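Chorismate mutase and shikimate 5-dehydrogenase fusion protein (Clostridium acetobutylicum, PDB 3FBT) probably catalyses the reversible NADPH-linked reduction of 3-dehydroshikimate to shikimate through its shikimate dehydrogenase part, which is the portion present here. Local coordinates at residues R84-V89 with G101-Y106. Sequence-based numbering, arbitrary orientation.
Sequences RKIGAV and GFNTDY. With SO4 (sulfate ion), chain G.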
ATOM      1  N   ARG A  84      -7.738 -24.118 -10.911  1.00 49.37           N
ATOM      2  CA  ARG A  84      -7.743 -24.527 -12.301  1.00 50.02           C
ATOM      3  C   ARG A  84      -9.090 -25.141 -12.676  1.00 49.71           C
ATOM      4  O   ARG A  84      -9.667 -24.817 -13.704  1.00 50.02           O
ATOM      5  CB  ARG A  84      -6.672 -25.584 -12.517  1.00 50.62           C
ATOM      6  CG  ARG A  84      -6.154 -25.538 -13.925  1.00 56.05           C
ATOM      7  CD  ARG A  84      -5.758 -26.912 -14.527  1.00 63.75           C
ATOM      8  NE  ARG A  84      -6.015 -26.757 -15.961  1.00 68.96           N
ATOM      9  CZ  ARG A  84      -6.131 -27.719 -16.871  1.00 70.27           C
ATOM     10  NH1 ARG A  84      -5.986 -29.007 -16.559  1.00 71.85           N
ATOM     11  NH2 ARG A  84      -6.383 -27.360 -18.121  1.00 71.74           N
ATOM     12  N   LYS A  85      -9.575 -26.038 -11.826  1.00 49.87           N
ATOM     13  CA  LYS A  85     -10.782 -26.809 -12.068  1.00 48.79           C
ATOM     14  C   LYS A  85     -11.973 -25.872 -12.024  1.00 46.61           C
ATOM     15  O   LYS A  85     -12.906 -25.963 -12.819  1.00 45.00           O
ATOM     16  CB  LYS A  85     -10.949 -27.827 -10.960  1.00 49.39           C
ATOM     17  CG  LYS A  85     -10.000 -28.991 -11.072  1.00 53.26           C
ATOM     18  CD  LYS A  85     -10.443 -30.121 -10.153  1.00 57.71           C
ATOM     19  CE  LYS A  85      -9.946 -31.468 -10.708  1.00 60.72           C
ATOM     20  NZ  LYS A  85      -9.455 -32.357  -9.631  1.00 63.04           N
ATOM     21  N   ILE A  86     -11.925 -24.949 -11.081  1.00 45.14           N
ATOM     22  CA  ILE A  86     -13.018 -24.036 -10.886  1.00 41.90           C
ATOM     23  C   ILE A  86     -13.052 -23.114 -12.066  1.00 41.04           C
ATOM     24  O   ILE A  86     -14.110 -22.697 -12.488  1.00 42.74           O
ATOM     25  CB  ILE A  86     -12.854 -23.259  -9.561  1.00 42.96           C
ATOM     26  CG1 ILE A  86     -12.974 -24.204  -8.367  1.00 42.23           C
ATOM     27  CG2 ILE A  86     -13.918 -22.132  -9.463  1.00 42.53           C
ATOM     28  CD1 ILE A  86     -12.621 -23.585  -6.954  1.00 39.24           C
ATOM     29  N   GLY A  87     -11.897 -22.777 -12.617  1.00 40.91           N
ATOM     30  CA  GLY A  87     -11.795 -21.784 -13.676  1.00 41.78           C
ATOM     31  C   GLY A  87     -11.712 -20.308 -13.236  1.00 42.57           C
ATOM     32  O   GLY A  87     -12.046 -19.419 -14.002  1.00 45.10           O
ATOM     33  N   ALA A  88     -11.296 -20.004 -12.007  1.00 40.62           N
ATOM     34  CA  ALA A  88     -11.318 -18.606 -11.553  1.00 38.71           C
ATOM     35  C   ALA A  88     -10.415 -18.500 -10.345  1.00 37.35           C
ATOM     36  O   ALA A  88     -10.337 -19.401  -9.521  1.00 36.92           O
ATOM     37  CB  ALA A  88     -12.758 -18.151 -11.170  1.00 39.30           C
ATOM     38  N   VAL A  89      -9.746 -17.376 -10.239  1.00 36.12           N
ATOM     39  CA  VAL A  89      -8.802 -17.182  -9.152  1.00 35.21           C
ATOM     40  C   VAL A  89      -9.318 -16.052  -8.355  1.00 33.90           C
ATOM     41  O   VAL A  89      -9.656 -15.005  -8.935  1.00 35.01           O
ATOM     42  CB  VAL A  89      -7.373 -16.906  -9.751  1.00 35.87           C
ATOM     43  CG1 VAL A  89      -6.499 -16.185  -8.769  1.00 30.58           C
ATOM     44  CG2 VAL A  89      -6.744 -18.281 -10.183  1.00 34.47           C
ATOM     45  N   GLY A 101      -1.751 -18.264  -8.072  1.00 39.32           N
ATOM     46  CA  GLY A 101      -3.211 -18.049  -7.908  1.00 38.65           C
ATOM     47  C   GLY A 101      -3.883 -19.182  -7.187  1.00 37.57           C
ATOM     48  O   GLY A 101      -3.497 -20.352  -7.368  1.00 38.54           O
ATOM     49  N   PHE A 102      -4.874 -18.830  -6.370  1.00 35.27           N
ATOM     50  CA  PHE A 102      -5.675 -19.779  -5.612  1.00 34.75           C
ATOM     51  C   PHE A 102      -7.103 -19.361  -5.674  1.00 34.89           C
ATOM     52  O   PHE A 102      -7.425 -18.278  -6.137  1.00 34.74           O
ATOM     53  CB  PHE A 102      -5.230 -19.801  -4.137  1.00 33.18           C
ATOM     54  CG  PHE A 102      -3.749 -20.160  -3.995  1.00 36.73           C
ATOM     55  CD1 PHE A 102      -3.373 -21.433  -3.653  1.00 37.61           C
ATOM     56  CD2 PHE A 102      -2.750 -19.224  -4.316  1.00 37.94           C
ATOM     57  CE1 PHE A 102      -1.985 -21.775  -3.557  1.00 40.35           C
ATOM     58  CE2 PHE A 102      -1.374 -19.549  -4.202  1.00 39.96           C
ATOM     59  CZ  PHE A 102      -1.004 -20.822  -3.827  1.00 39.20           C
ATOM     60  N   ASN A 103      -7.941 -20.194  -5.083  1.00 36.46           N
ATOM     61  CA  ASN A 103      -9.326 -19.913  -4.961  1.00 36.80           C
ATOM     62  C   ASN A 103      -9.762 -20.262  -3.592  1.00 37.28           C
ATOM     63  O   ASN A 103      -9.891 -21.432  -3.275  1.00 37.65           O
ATOM     64  CB  ASN A 103     -10.146 -20.735  -5.967  1.00 37.01           C
ATOM     65  CG  ASN A 103     -11.580 -20.248  -6.016  1.00 35.11           C
ATOM     66  OD1 ASN A 103     -12.264 -20.273  -5.025  1.00 31.05           O
ATOM     67  ND2 ASN A 103     -11.982 -19.692  -7.132  1.00 33.81           N
ATOM     68  N   THR A 104     -10.005 -19.252  -2.758  1.00 36.17           N
ATOM     69  CA  THR A 104     -10.425 -19.493  -1.377  1.00 36.52           C
ATOM     70  C   THR A 104     -11.944 -19.294  -1.141  1.00 36.14           C
ATOM     71  O   THR A 104     -12.376 -19.465  -0.043  1.00 34.85           O
ATOM     72  CB  THR A 104      -9.691 -18.522  -0.430  1.00 36.43           C
ATOM     73  OG1 THR A 104     -10.050 -17.224  -0.836  1.00 40.59           O
ATOM     74  CG2 THR A 104      -8.113 -18.686  -0.556  1.00 35.81           C
ATOM     75  N   ASP A 105     -12.744 -18.980  -2.175  1.00 36.41           N
ATOM     76  CA  ASP A 105     -14.221 -19.169  -2.079  1.00 38.77           C
ATOM     77  C   ASP A 105     -14.595 -20.645  -1.827  1.00 38.77           C
ATOM     78  O   ASP A 105     -15.498 -20.953  -1.002  1.00 38.23           O
ATOM     79  CB  ASP A 105     -14.920 -18.733  -3.375  1.00 39.08           C
ATOM     80  CG  ASP A 105     -14.834 -17.216  -3.588  1.00 46.86           C
ATOM     81  OD1 ASP A 105     -14.890 -16.487  -2.561  1.00 47.01           O
ATOM     82  OD2 ASP A 105     -14.642 -16.760  -4.746  1.00 54.62           O
ATOM     83  N   TYR A 106     -13.957 -21.528  -2.576  1.00 39.42           N
ATOM     84  CA  TYR A 106     -14.132 -22.989  -2.419  1.00 40.46           C
ATOM     85  C   TYR A 106     -13.890 -23.385  -0.963  1.00 41.52           C
ATOM     86  O   TYR A 106     -14.691 -24.137  -0.337  1.00 41.39           O
ATOM     87  CB  TYR A 106     -13.123 -23.693  -3.320  1.00 42.04           C
ATOM     88  CG  TYR A 106     -13.191 -25.207  -3.253  1.00 45.55           C
ATOM     89  CD1 TYR A 106     -13.906 -25.912  -4.185  1.00 47.64           C
ATOM     90  CD2 TYR A 106     -12.549 -25.926  -2.220  1.00 52.35           C
ATOM     91  CE1 TYR A 106     -13.999 -27.306  -4.151  1.00 49.49           C
ATOM     92  CE2 TYR A 106     -12.635 -27.346  -2.146  1.00 50.10           C
ATOM     93  CZ  TYR A 106     -13.384 -28.024  -3.123  1.00 54.05           C
ATOM     94  OH  TYR A 106     -13.502 -29.426  -3.129  1.00 55.76           O
TER
HETATM   95  S   SO4 G   9      -7.198 -23.528  -3.155  1.00 62.75           S
HETATM   96  O1  SO4 G   9      -8.421 -24.346  -3.354  1.00 65.41           O
HETATM   97  O2  SO4 G   9      -7.031 -22.693  -4.339  1.00 57.97           O
HETATM   98  O3  SO4 G   9      -7.476 -22.813  -1.900  1.00 67.23           O
HETATM   99  O4  SO4 G   9      -5.979 -24.266  -2.765  1.00 62.14           O
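Ile86 CD1 lies over one face of the Asn103 amide, 3.6 Å above Asn103 CG, the two side chains crossing at about a right angle. In the plane of that amide, ND2 gives a nearly straight hydrogen bond of 2.9 Å to Ala88 O, while ND2 stands above the carbonyl plane of Ala88. At the other end, OD1 accepts from Tyr106 N at 3.2 Å, capping the start of helix 105-115. Asn103 CG is anti to its backbone N (chi1 -169°), which carries the amide across to Ala88. The Tyr106 ring meets Ile86 CD1 obliquely, with the same methyl 3.7 Å from Tyr106 CB; Tyr106 OH is hydrogen-bonded to Asp143, and Tyr140 stacks edge-to-face with the ring. Sulfate O4 lies at the edge of the Phe102 ring, in its plane; the ion, probably from the crystallisation liquor, accepts from Asn103 N through its O2 at 2.8 Å and is also hydrogen-bonded to Ser80 OG.

One residue beyond Ala88, Val89 CG1 lies 3.5 Å from Phe102 O and also touches Gly101 CA, so the chain leaving helix 81-86, within the substrate binding domain, packs along the end of strand 99-102 of its mixed sheet.

Predicted shikimate-site residues lie close by: Asn90, whose OD1 accepts a hydrogen bond from Thr104 N, and Asp105, the residue after Thr104. Lys69, the predicted proton acceptor, touches Ala88. A carbonyl acceptor at ND2 and an N-H donor at OD1 leave one sensible orientation of the buried Asn103 amide, consistent with the modelled one, and this one polar side chain ties the exit of helix 81-86 to the start of helix 105-115 beside the probable substrate site.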